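Local coordinates for Cif-like 1 (Burkholderia cenocepacia, PDB 7JQY), which is probably an epoxide hydrolase of the Cif-like group, built on the alpha/beta hydrolase fold and assembled as an octamer, at residues 145-150 with 285-290. The protein carries 1 engineered substitution. Sequence-based numbering, arbitrary orientation.
Sequences MLDVPV and WLPDEN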
ATOM      1  N   MET B 145     -10.524  37.096  21.249  1.00 40.00           N
ATOM      2  CA  MET B 145      -9.356  36.225  21.167  1.00 44.87           C
ATOM      3  C   MET B 145      -9.633  34.926  21.914  1.00 45.62           C
ATOM      4  O   MET B 145      -9.881  34.946  23.126  1.00 41.92           O
ATOM      5  CB  MET B 145      -8.129  36.938  21.742  1.00 46.16           C
ATOM      6  CG  MET B 145      -7.804  38.247  21.008  1.00 48.76           C
ATOM      7  SD  MET B 145      -6.314  39.058  21.622  1.00 52.68           S
ATOM      8  CE  MET B 145      -5.118  38.460  20.433  1.00 50.22           C
ATOM      9  N   LEU B 146      -9.543  33.795  21.208  1.00 41.50           N
ATOM     10  CA  LEU B 146      -9.979  32.508  21.743  1.00 40.18           C
ATOM     11  C   LEU B 146      -8.829  31.514  21.835  1.00 40.12           C
ATOM     12  O   LEU B 146      -8.040  31.372  20.893  1.00 39.83           O
ATOM     13  CB  LEU B 146     -11.087  31.889  20.882  1.00 39.67           C
ATOM     14  CG  LEU B 146     -12.337  32.676  20.476  1.00 42.41           C
ATOM     15  CD1 LEU B 146     -13.362  31.716  19.864  1.00 39.06           C
ATOM     16  CD2 LEU B 146     -12.939  33.425  21.644  1.00 41.93           C
ATOM     17  N   ASP B 147      -8.754  30.830  22.977  1.00 39.16           N
ATOM     18  CA  ASP B 147      -8.135  29.513  23.133  1.00 42.58           C
ATOM     19  C   ASP B 147      -6.608  29.469  23.167  1.00 43.29           C
ATOM     20  O   ASP B 147      -6.042  28.661  23.912  1.00 42.76           O
ATOM     21  CB  ASP B 147      -8.648  28.579  22.024  1.00 36.04           C
ATOM     22  CG  ASP B 147     -10.140  28.322  22.138  1.00 39.51           C
ATOM     23  OD1 ASP B 147     -10.641  28.282  23.277  1.00 39.02           O
ATOM     24  OD2 ASP B 147     -10.824  28.176  21.097  1.00 40.85           O
ATOM     25  N   VAL B 148      -5.933  30.287  22.367  1.00 40.15           N
ATOM     26  CA  VAL B 148      -4.490  30.137  22.165  1.00 41.65           C
ATOM     27  C   VAL B 148      -3.779  31.468  22.392  1.00 45.60           C
ATOM     28  O   VAL B 148      -4.302  32.521  21.991  1.00 44.31           O
ATOM     29  CB  VAL B 148      -4.202  29.594  20.750  1.00 43.53           C
ATOM     30  CG1 VAL B 148      -2.702  29.474  20.473  1.00 43.81           C
ATOM     31  CG2 VAL B 148      -4.884  28.253  20.553  1.00 41.01           C
ATOM     32  N   PRO B 149      -2.611  31.484  23.036  1.00 45.44           N
ATOM     33  CA  PRO B 149      -1.816  32.718  23.100  1.00 46.13           C
ATOM     34  C   PRO B 149      -1.105  32.998  21.784  1.00 48.55           C
ATOM     35  O   PRO B 149      -0.773  32.085  21.025  1.00 48.90           O
ATOM     36  CB  PRO B 149      -0.799  32.419  24.203  1.00 44.16           C
ATOM     37  CG  PRO B 149      -0.625  30.915  24.118  1.00 48.85           C
ATOM     38  CD  PRO B 149      -1.996  30.382  23.802  1.00 44.09           C
ATOM     39  N   VAL B 150      -0.832  34.278  21.537  1.00 46.07           N
ATOM     40  CA  VAL B 150      -0.179  34.670  20.287  1.00 49.24           C
ATOM     41  C   VAL B 150       1.319  34.790  20.529  1.00 50.18           C
ATOM     42  O   VAL B 150       1.748  34.991  21.675  1.00 49.92           O
ATOM     43  CB  VAL B 150      -0.764  35.971  19.705  1.00 45.84           C
ATOM     44  CG1 VAL B 150      -2.279  35.899  19.641  1.00 46.89           C
ATOM     45  CG2 VAL B 150      -0.312  37.184  20.486  1.00 50.25           C
ATOM     46  N   TRP B 285     -11.105  23.508  22.175  1.00 33.34           N
ATOM     47  CA  TRP B 285     -11.828  23.837  20.937  1.00 34.88           C
ATOM     48  C   TRP B 285     -13.159  24.501  21.273  1.00 34.62           C
ATOM     49  O   TRP B 285     -14.220  23.887  21.181  1.00 35.81           O
ATOM     50  CB  TRP B 285     -12.046  22.573  20.084  1.00 31.97           C
ATOM     51  CG  TRP B 285     -10.848  21.668  20.011  1.00 34.61           C
ATOM     52  CD1 TRP B 285     -10.659  20.494  20.695  1.00 33.50           C
ATOM     53  CD2 TRP B 285      -9.681  21.854  19.199  1.00 33.09           C
ATOM     54  NE1 TRP B 285      -9.448  19.943  20.352  1.00 33.60           N
ATOM     55  CE2 TRP B 285      -8.828  20.756  19.438  1.00 31.96           C
ATOM     56  CE3 TRP B 285      -9.277  22.840  18.289  1.00 35.53           C
ATOM     57  CZ2 TRP B 285      -7.583  20.623  18.811  1.00 30.83           C
ATOM     58  CZ3 TRP B 285      -8.042  22.706  17.664  1.00 33.11           C
ATOM     59  CH2 TRP B 285      -7.207  21.605  17.934  1.00 33.50           C
ATOM     60  N   LEU B 286     -13.099  25.787  21.611  1.00 34.08           N
ATOM     61  CA  LEU B 286     -14.296  26.485  22.073  1.00 35.77           C
ATOM     62  C   LEU B 286     -15.452  26.426  21.085  1.00 35.40           C
ATOM     63  O   LEU B 286     -16.572  26.095  21.510  1.00 34.65           O
ATOM     64  CB  LEU B 286     -13.942  27.931  22.445  1.00 39.23           C
ATOM     65  CG  LEU B 286     -14.164  28.266  23.922  1.00 38.84           C
ATOM     66  CD1 LEU B 286     -13.896  29.742  24.172  1.00 39.30           C
ATOM     67  CD2 LEU B 286     -15.574  27.884  24.370  1.00 37.05           C
ATOM     68  N   PRO B 287     -15.278  26.731  19.788  1.00 36.14           N
ATOM     69  CA  PRO B 287     -16.429  26.648  18.869  1.00 35.16           C
ATOM     70  C   PRO B 287     -17.000  25.245  18.725  1.00 33.54           C
ATOM     71  O   PRO B 287     -18.204  25.104  18.479  1.00 33.68           O
ATOM     72  CB  PRO B 287     -15.861  27.171  17.540  1.00 32.96           C
ATOM     73  CG  PRO B 287     -14.682  27.993  17.923  1.00 36.48           C
ATOM     74  CD  PRO B 287     -14.089  27.287  19.115  1.00 32.29           C
ATOM     75  N   ASP B 288     -16.177  24.199  18.833  1.00 34.26           N
ATOM     76  CA  ASP B 288     -16.704  22.837  18.756  1.00 34.18           C
ATOM     77  C   ASP B 288     -17.341  22.398  20.066  1.00 35.96           C
ATOM     78  O   ASP B 288     -18.382  21.727  20.059  1.00 39.34           O
ATOM     79  CB  ASP B 288     -15.597  21.849  18.380  1.00 32.26           C
ATOM     80  CG  ASP B 288     -15.091  22.046  16.968  1.00 34.82           C
ATOM     81  OD1 ASP B 288     -15.822  21.688  16.011  1.00 33.22           O
ATOM     82  OD2 ASP B 288     -13.964  22.560  16.818  1.00 32.92           O
ATOM     83  N   GLU B 289     -16.722  22.739  21.196  1.00 35.19           N
ATOM     84  CA  GLU B 289     -17.099  22.138  22.469  1.00 34.65           C
ATOM     85  C   GLU B 289     -18.237  22.875  23.159  1.00 35.51           C
ATOM     86  O   GLU B 289     -19.175  22.241  23.646  1.00 34.69           O
ATOM     87  CB  GLU B 289     -15.889  22.078  23.394  1.00 38.80           C
ATOM     88  CG  GLU B 289     -14.808  21.139  22.934  1.00 36.41           C
ATOM     89  CD  GLU B 289     -13.681  21.052  23.935  1.00 36.09           C
ATOM     90  OE1 GLU B 289     -13.946  20.683  25.111  1.00 37.19           O
ATOM     91  OE2 GLU B 289     -12.537  21.364  23.540  1.00 32.29           O
ATOM     92  N   ASN B 290     -18.169  24.203  23.216  1.00 36.72           N
ATOM     93  CA  ASN B 290     -19.149  25.010  23.944  1.00 34.98           C
ATOM     94  C   ASN B 290     -19.502  26.244  23.128  1.00 39.40           C
ATOM     95  O   ASN B 290     -19.185  27.378  23.511  1.00 38.49           O
ATOM     96  CB  ASN B 290     -18.605  25.397  25.323  1.00 40.71           C
ATOM     97  CG  ASN B 290     -19.701  25.714  26.315  1.00 43.29           C
ATOM     98  OD1 ASN B 290     -20.865  25.887  25.948  1.00 44.16           O
ATOM     99  ND2 ASN B 290     -19.332  25.802  27.581  1.00 39.99           N
TER
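The carboxylate of D147 meets L286 by its oxygen edge: CB of L286 lies close to the carboxylate plane, with both OD1 and OD2 3.4 Å from it. L286 N stands off one face of the group and CD1 of L286 off the other, 3.7 Å from OD1. The pyrrolidine ring of P287 brings CD to 3.9 Å from D147 OD2, close to the carboxylate plane. L286 N gives OD2 a weak hydrogen bond, 3.3 Å long and 155° at the hydrogen; the stronger hold on this oxygen is the salt bridge to R122. CB of D147 points toward segment 285-290, and chi1 -64° sets CG anti to the carbonyl carbon. In the alpha/beta hydrolase fold this contact joins the turn leaving strand 140-146 to the short helix after H284, which the V148 side chain touches; R122 lies within the probable nucleophile elbow, directly before the engineered S123. L146 adds a loose apolar touch, CD1 to P287 CG at 4.4 Å. CB of W285 points away from segment 145-150, and NE1 bonds Y195 O. Its backbone N donates to E289 OE2 (2.9 Å) on the anti side, 30° out of the carboxylate plane, while OE1 accepts the backbone N-H groups of G283, H200 and V201.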